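Local coordinates for protein MstE (Scytonema sp. PCC 10023, PDB 6SBF) that probably cyclises a prenylated aromatic precursor into the fused-ring scaffold of merosterols, as a monodomain class II terpene cyclase, at residues 48-53 and 339-344. The protein carries 1 engineered substitution. Residues are numbered along the deposited sequence; the frame is centred on the assembly and turned at random.
Sequences FNFPQA and FEGSII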
loop_
_atom_site.group_PDB
_atom_site.type_symbol
_atom_site.label_atom_id
_atom_site.label_comp_id
_atom_site.label_asym_id
_atom_site.label_seq_id
_atom_site.Cartn_x
_atom_site.Cartn_y
_atom_site.Cartn_z
ATOM N N PHE A 48 8.570 -7.984 5.886
ATOM C CA PHE A 48 8.764 -8.906 4.762
ATOM C C PHE A 48 10.146 -9.525 4.826
ATOM O O PHE A 48 11.083 -8.945 5.378
ATOM C CB PHE A 48 8.471 -8.280 3.402
ATOM C CG PHE A 48 7.056 -7.755 3.255
ATOM C CD1 PHE A 48 6.032 -8.605 2.862
ATOM C CD2 PHE A 48 6.756 -6.420 3.526
ATOM C CE1 PHE A 48 4.732 -8.120 2.766
ATOM C CE2 PHE A 48 5.449 -5.978 3.418
ATOM C CZ PHE A 48 4.443 -6.819 3.015
ATOM N N ASN A 49 10.274 -10.712 4.234
ATOM C CA ASN A 49 11.575 -11.405 4.270
ATOM C C ASN A 49 11.698 -12.322 3.069
ATOM O O ASN A 49 10.746 -13.133 2.813
ATOM C CB ASN A 49 11.732 -12.202 5.565
ATOM C CG ASN A 49 13.131 -12.701 5.826
ATOM O OD1 ASN A 49 14.087 -12.347 5.154
ATOM N ND2 ASN A 49 13.212 -13.598 6.769
ATOM N N PHE A 50 12.829 -12.208 2.394
ATOM C CA PHE A 50 13.246 -13.179 1.360
ATOM C C PHE A 50 14.441 -13.914 1.941
ATOM O O PHE A 50 15.592 -13.523 1.713
ATOM C CB PHE A 50 13.621 -12.458 0.082
ATOM C CG PHE A 50 12.471 -11.794 -0.605
ATOM C CD1 PHE A 50 11.704 -12.466 -1.519
ATOM C CD2 PHE A 50 12.144 -10.480 -0.313
ATOM C CE1 PHE A 50 10.631 -11.833 -2.143
ATOM C CE2 PHE A 50 11.113 -9.816 -0.964
ATOM C CZ PHE A 50 10.364 -10.523 -1.862
ATOM N N PRO A 51 14.230 -14.960 2.742
ATOM C CA PRO A 51 15.330 -15.620 3.440
ATOM C C PRO A 51 16.406 -16.159 2.507
ATOM O O PRO A 51 16.072 -16.741 1.479
ATOM C CB PRO A 51 14.676 -16.704 4.269
ATOM C CG PRO A 51 13.237 -16.682 3.999
ATOM C CD PRO A 51 12.939 -15.544 3.064
ATOM N N GLN A 52 17.646 -15.909 2.926
ATOM C CA GLN A 52 18.894 -16.407 2.287
ATOM C C GLN A 52 18.955 -15.774 0.906
ATOM O O GLN A 52 19.662 -16.242 0.081
ATOM C CB GLN A 52 18.981 -17.936 2.290
ATOM C CG GLN A 52 18.763 -18.578 3.648
ATOM C CD GLN A 52 19.254 -20.011 3.626
ATOM O OE1 GLN A 52 19.065 -20.752 2.657
ATOM N NE2 GLN A 52 19.893 -20.428 4.708
ATOM N N ALA A 53 18.265 -14.653 0.714
ATOM C CA ALA A 53 18.253 -13.948 -0.582
ATOM C C ALA A 53 18.277 -12.458 -0.267
ATOM O O ALA A 53 19.231 -11.924 0.313
ATOM C CB ALA A 53 17.049 -14.377 -1.414
ATOM N N PHE A 339 11.080 -18.384 -4.790
ATOM C CA PHE A 339 10.134 -17.281 -4.571
ATOM C C PHE A 339 9.166 -17.104 -5.741
ATOM O O PHE A 339 8.012 -16.704 -5.475
ATOM C CB PHE A 339 10.894 -16.004 -4.250
ATOM C CG PHE A 339 11.599 -16.091 -2.931
ATOM C CD1 PHE A 339 10.883 -16.079 -1.730
ATOM C CD2 PHE A 339 12.974 -16.170 -2.891
ATOM C CE1 PHE A 339 11.556 -16.086 -0.510
ATOM C CE2 PHE A 339 13.631 -16.259 -1.669
ATOM C CZ PHE A 339 12.926 -16.239 -0.485
ATOM N N GLU A 340 9.600 -17.390 -6.967
ATOM C CA GLU A 340 8.743 -17.168 -8.139
ATOM C C GLU A 340 7.534 -18.081 -8.011
ATOM O O GLU A 340 7.690 -19.284 -7.751
ATOM C CB GLU A 340 9.459 -17.389 -9.459
ATOM C CG GLU A 340 10.642 -16.467 -9.656
ATOM C CD GLU A 340 11.941 -16.905 -8.992
ATOM O OE1 GLU A 340 12.856 -16.096 -9.029
ATOM O OE2 GLU A 340 12.022 -18.005 -8.390
ATOM N N GLY A 341 6.367 -17.482 -8.189
ATOM C CA GLY A 341 5.084 -18.158 -8.059
ATOM C C GLY A 341 4.647 -18.329 -6.640
ATOM O O GLY A 341 3.654 -19.027 -6.417
ATOM N N SER A 342 5.279 -17.627 -5.711
ATOM C CA SER A 342 4.895 -17.704 -4.285
ATOM C C SER A 342 4.482 -16.341 -3.726
ATOM O O SER A 342 4.708 -15.317 -4.397
ATOM C CB SER A 342 6.004 -18.313 -3.479
ATOM O OG SER A 342 6.936 -17.312 -3.107
ATOM N N ILE A 343 3.852 -16.433 -2.576
ATOM C CA ILE A 343 3.338 -15.286 -1.837
ATOM C C ILE A 343 4.056 -15.247 -0.501
ATOM O O ILE A 343 4.097 -16.253 0.224
ATOM C CB ILE A 343 1.818 -15.400 -1.693
ATOM C CG1 ILE A 343 1.130 -15.418 -3.037
ATOM C CG2 ILE A 343 1.258 -14.311 -0.809
ATOM C CD1 ILE A 343 -0.376 -15.672 -2.960
ATOM N N ILE A 344 4.517 -14.060 -0.145
ATOM C CA ILE A 344 5.042 -13.769 1.206
ATOM C C ILE A 344 4.131 -12.791 1.938
ATOM O O ILE A 344 3.264 -12.185 1.334
ATOM C CB ILE A 344 6.505 -13.316 1.095
ATOM C CG1 ILE A 344 6.666 -11.955 0.431
ATOM C CG2 ILE A 344 7.347 -14.400 0.427
ATOM C CD1 ILE A 344 8.006 -11.377 0.720
#
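Phe-339 meets Phe-50 in a T-shaped pair: the ring planes stand at 71°, and the Phe-50 CD1 edge points at the Phe-339 face. CD1 of Phe-50 lies over the centre of that face, 3.6 Å above its plane. The far rim of the Phe-339 ring packs against the type II beta turn from Phe-50 to Ala-53, where its CZ comes within 3.6 Å of Pro-51 CD at the ring edge and its CE2 within 3.9 Å of Ala-53 CB. An alanine in place of Phe-339 would probably leave the Phe-50 edge without the ring face it points at here and open a gap beside Pro-51 and Ala-53. The chain then reverses through a second type II turn, closed by Ser-342 N bonding to Phe-339 O, in which Gly-341 takes a positive phi. Ile-344 makes the other half of the contact. Its chi1 of 69° turns CG1 into the space flanked by the backbone N and C, which carries CD1 over a face of Phe-50. This CH-pi approach measures 3.9 Å from CD1 to the ring centroid. The same methyl is 4.0 Å from Phe-48 CD1 and also touches the Asn-49 carbonyl oxygen. The axes of these short strands approach to 8.8 Å, yet they belong to different sheets: 47-50 pairs with 55-57, whereas 342-344 runs between 311-313 and 328-329. Leu-311 touches both Phe-48 and Ile-344, Tyr-330 stacks on Phe-339, and Phe-48 also meets Trp-60 of helix 59-69 and Phe-351 of helix 350-363, within the alpha6-alpha6 barrel.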